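Local coordinates for protein mycosin-1 (Mycobacterium smegmatis, PDB 4KB5) that is a subtilisin-like serine protease that cleaves the secreted protein EspB and may regulate ESX-1 secretion and virulence, at residues A[63-68]-A[173-178]; A[209-214]-A[253-258]. One frame throughout, in Å; residues are numbered along the deposited sequence.

Interaction 1. Residues A[63-68]-A[173-178]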
# COMPACT_ATOMS: atom_id res chain seq x y z
N GLY A 63 15.58 -0.54 13.93
CA GLY A 63 15.20 0.74 14.53
C GLY A 63 14.01 1.42 13.88
O GLY A 63 13.62 2.51 14.28
N VAL A 64 13.40 0.78 12.88
CA VAL A 64 12.31 1.40 12.14
C VAL A 64 10.99 0.68 12.41
O VAL A 64 10.95 -0.54 12.47
CB VAL A 64 12.58 1.43 10.62
CG1 VAL A 64 11.41 2.06 9.87
CG2 VAL A 64 13.88 2.18 10.32
N THR A 65 9.92 1.44 12.56
CA THR A 65 8.59 0.88 12.79
C THR A 65 7.71 1.09 11.58
O THR A 65 7.57 2.21 11.09
CB THR A 65 7.95 1.51 14.05
OG1 THR A 65 8.75 1.19 15.20
CG2 THR A 65 6.53 1.01 14.28
N VAL A 66 7.15 -0.00 11.07
CA VAL A 66 6.26 0.05 9.93
C VAL A 66 4.85 -0.36 10.33
O VAL A 66 4.65 -1.44 10.91
CB VAL A 66 6.75 -0.88 8.79
CG1 VAL A 66 5.85 -0.75 7.56
CG2 VAL A 66 8.20 -0.56 8.43
N ALA A 67 3.89 0.52 10.03
CA ALA A 67 2.49 0.22 10.23
C ALA A 67 1.92 -0.43 8.99
O ALA A 67 2.10 0.06 7.85
CB ALA A 67 1.72 1.48 10.60
N VAL A 68 1.21 -1.52 9.19
CA VAL A 68 0.61 -2.24 8.08
C VAL A 68 -0.89 -2.04 8.21
O VAL A 68 -1.53 -2.59 9.12
CB VAL A 68 0.98 -3.73 8.12
CG1 VAL A 68 0.44 -4.46 6.90
CG2 VAL A 68 2.50 -3.89 8.21
N GLY A 173 3.58 6.15 16.35
CA GLY A 173 5.01 6.32 16.11
C GLY A 173 5.55 5.59 14.90
O GLY A 173 6.75 5.37 14.77
N ALA A 174 4.67 5.20 13.99
CA ALA A 174 5.08 4.58 12.74
C ALA A 174 5.87 5.57 11.87
O ALA A 174 5.47 6.72 11.70
CB ALA A 174 3.86 4.08 11.99
N GLN A 175 7.01 5.11 11.34
CA GLN A 175 7.81 5.91 10.41
C GLN A 175 7.51 5.62 8.95
O GLN A 175 7.82 6.42 8.06
CB GLN A 175 9.28 5.70 10.71
CG GLN A 175 9.68 6.27 12.05
CD GLN A 175 10.69 5.41 12.76
OE1 GLN A 175 10.48 4.22 12.95
NE2 GLN A 175 11.80 6.02 13.17
N VAL A 176 6.92 4.45 8.70
CA VAL A 176 6.48 4.01 7.38
C VAL A 176 5.10 3.42 7.58
O VAL A 176 4.85 2.68 8.55
CB VAL A 176 7.41 2.93 6.78
CG1 VAL A 176 6.94 2.52 5.38
CG2 VAL A 176 8.86 3.41 6.74
N ILE A 177 4.18 3.76 6.69
CA ILE A 177 2.82 3.27 6.79
C ILE A 177 2.42 2.73 5.43
O ILE A 177 2.42 3.47 4.44
CB ILE A 177 1.86 4.42 7.18
CG1 ILE A 177 2.25 5.02 8.54
CG2 ILE A 177 0.41 3.96 7.15
CD1 ILE A 177 1.55 6.33 8.86
N ASN A 178 2.13 1.43 5.37
CA ASN A 178 1.69 0.77 4.14
C ASN A 178 0.18 0.70 4.13
O ASN A 178 -0.42 0.20 5.09
CB ASN A 178 2.30 -0.66 4.05
CG ASN A 178 2.18 -1.27 2.65
OD1 ASN A 178 1.25 -2.05 2.37
ND2 ASN A 178 3.10 -0.93 1.77
O HOH W 1 10.86 2.80 15.49
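Gly63 meets Gln175 through a water that donates to both Gly63 O and Gln175 OE1. The same water is hydrogen-bonded to Thr65 OG1, which lies beside its own backbone N (chi1 -63°). At Val64 the contact is with the amide oxygen of Gln175: CA lies 3.5 Å from OE1. The N-H of Thr65 then reaches Gln175 OE1 at 2.9 Å. Gln175 is bent at chi2 (143°), and its amide oxygen takes an N-H normally left to a backbone carbonyl. Thr65 O takes Gln175 N at 3.0 Å, tilted from the carbonyl plane, and Val176 N at 3.3 Å, a weak bond. Regular parallel pairing starts at Val66. Its CG2 lies 3.9 Å from Val176 CB, the two valines side by side and pointing the same way, and Ala323 and Ile109 of two helices cover Val66. Ala67 points to the other face. Its CB packs 3.6 Å from Ala174 CB and also touches Ile177 CG1. Ala67 N bonds to Val176 O, and Ala67 O receives Asn178 N, both at 2.8 Å. Val68 is bridged to Asn178, whose ND2 is hydrogen-bonded to Ser319. These are two central strands of the parallel subtilase sheet, with Asp70 of the presumed charge relay two residues after Val68. Gln175 OE1 is gripped by one backbone N-H and one water, so a side chain extends the bonding past the strand start at its partly exposed end.

Interaction 2. Residues A[209-214]-A[253-258]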
# COMPACT_ATOMS: atom_id res chain seq x y z
N ALA A 209 5.95 10.72 8.71
CA ALA A 209 5.85 9.32 8.24
C ALA A 209 5.79 9.23 6.72
O ALA A 209 5.09 10.01 6.10
CB ALA A 209 4.61 8.65 8.83
N VAL A 210 6.54 8.28 6.15
CA VAL A 210 6.40 7.90 4.74
C VAL A 210 5.14 7.05 4.57
O VAL A 210 4.96 6.07 5.29
CB VAL A 210 7.59 7.05 4.26
CG1 VAL A 210 7.42 6.64 2.80
CG2 VAL A 210 8.91 7.77 4.47
N ILE A 211 4.28 7.39 3.62
CA ILE A 211 3.08 6.60 3.35
C ILE A 211 3.14 6.02 1.95
O ILE A 211 3.32 6.77 0.97
CB ILE A 211 1.77 7.43 3.52
CG1 ILE A 211 1.68 8.01 4.94
CG2 ILE A 211 0.54 6.58 3.16
CD1 ILE A 211 0.41 8.79 5.23
N VAL A 212 3.00 4.70 1.86
CA VAL A 212 3.05 3.95 0.61
C VAL A 212 1.70 3.30 0.42
O VAL A 212 1.19 2.62 1.34
CB VAL A 212 4.17 2.87 0.66
CG1 VAL A 212 4.25 2.08 -0.65
CG2 VAL A 212 5.52 3.48 1.00
N VAL A 213 1.09 3.49 -0.74
CA VAL A 213 -0.26 2.98 -0.97
C VAL A 213 -0.33 2.10 -2.23
O VAL A 213 0.43 2.31 -3.17
CB VAL A 213 -1.32 4.13 -0.98
CG1 VAL A 213 -1.00 5.15 0.11
CG2 VAL A 213 -1.38 4.85 -2.32
N ALA A 214 -1.23 1.13 -2.22
CA ALA A 214 -1.53 0.31 -3.39
C ALA A 214 -2.17 1.13 -4.50
O ALA A 214 -3.03 1.96 -4.23
CB ALA A 214 -2.45 -0.84 -2.99
N PRO A 253 1.95 13.39 -4.87
CA PRO A 253 3.14 12.73 -4.33
C PRO A 253 3.31 12.85 -2.82
O PRO A 253 4.39 12.55 -2.29
CB PRO A 253 4.29 13.49 -5.03
CG PRO A 253 3.74 14.87 -5.27
CD PRO A 253 2.23 14.81 -5.17
N LEU A 254 2.27 13.28 -2.12
CA LEU A 254 2.28 13.24 -0.66
C LEU A 254 2.40 11.78 -0.18
O LEU A 254 3.14 11.49 0.74
CB LEU A 254 1.02 13.89 -0.11
CG LEU A 254 1.08 14.53 1.28
CD1 LEU A 254 2.38 15.28 1.55
CD2 LEU A 254 -0.11 15.45 1.42
N VAL A 255 1.67 10.89 -0.84
CA VAL A 255 1.89 9.44 -0.70
C VAL A 255 2.66 8.92 -1.92
O VAL A 255 2.73 9.62 -2.94
CB VAL A 255 0.55 8.68 -0.56
CG1 VAL A 255 -0.20 9.16 0.68
CG2 VAL A 255 -0.30 8.82 -1.81
N LEU A 256 3.26 7.73 -1.80
CA LEU A 256 3.85 7.02 -2.95
C LEU A 256 2.93 5.88 -3.36
O LEU A 256 2.70 4.92 -2.59
CB LEU A 256 5.26 6.50 -2.64
CG LEU A 256 5.96 5.70 -3.76
CD1 LEU A 256 6.06 6.50 -5.08
CD2 LEU A 256 7.34 5.27 -3.27
N THR A 257 2.38 5.99 -4.57
CA THR A 257 1.39 5.03 -5.06
C THR A 257 2.06 3.99 -5.94
O THR A 257 2.74 4.34 -6.93
CB THR A 257 0.27 5.76 -5.82
OG1 THR A 257 -0.35 6.69 -4.93
CG2 THR A 257 -0.80 4.80 -6.35
N VAL A 258 1.87 2.71 -5.58
CA VAL A 258 2.64 1.61 -6.18
C VAL A 258 1.80 0.65 -7.01
O VAL A 258 0.84 0.05 -6.52
CB VAL A 258 3.45 0.86 -5.11
CG1 VAL A 258 4.36 -0.19 -5.75
CG2 VAL A 258 4.25 1.84 -4.26
O HOH W 2 4.74 10.02 2.65
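Val213 lays its CG1 against Val255 CB at 3.9 Å, the two side chains crossing at about a right angle. Its other methyl, CG2, comes within 3.4 Å of Thr257 OG1. That methyl sits between the backbone N and the carbonyl carbon, and chi1 is -40°. CG2 is a methyl, so this contact is packing; the hydroxyl of Thr257 is hydrogen-bonded to Ala249 O. Val255 also turns CG1 to Ile211 CG2, at 3.7 Å. Ile200 and Val204 of helix 194-206 lie over this Ile211 and Val255 side. On the other face Val212 CG1 meets Val258 CG2 at 3.6 Å. Both valines belong to the layer under helix 311-328, where Val212 touches Ser319 and Val258 touches Val318. Leu256, on the same face, reaches Val318 and also Ile338 of helix 334-343.

The two strands are neighbours in the central parallel sheet of the subtilase fold, with helices packed on both faces. Three backbone bonds zip them together. Leu256 N gives to Ile211 O at 2.9 Å, nearly straight at 171°. Val213 N gives to Leu256 O, and Val258 N to Val213 O, each at 2.8 Å. The strand axes diverge by 28°, in keeping with the twist of the sheet. Before the first of these bonds a water takes over. It accepts from Ile211 N and donates to Leu254 O, with a weak third link to Ala209 O. It thus joins the two segments where direct pairing has not yet begun. At the far end Ala214 points away from the partner strand, and its side chain lies about 4 Å, at the nearest atoms, from that of Ser312, the presumed nucleophile.

How the interactions relate
Of the four segments, 63-68 comes first, on strand 65-70. Strands 82-86 and 127-132 and helices 102-110 and 154-171 follow before the chain returns as 173-178 and closes interaction 1. Helix 194-206 then leads to 209-214. The excursion after it has no helix, and 253-258 closes interaction 2. The two loops are in series: they neither nest nor cross. The contacts are joined because strands 176-179 and 210-214 are also neighbours. Ile177 N to Val210 O and Val212 N to Ile177 O are probable hydrogen bonds. Ile177 CD1 also packs on Ala209 CB. Together they tie four adjacent strands, 65-70, 176-179, 210-214 and 256-261, side by side in the sheet beside helix 311-328, which carries the presumed nucleophile Ser312.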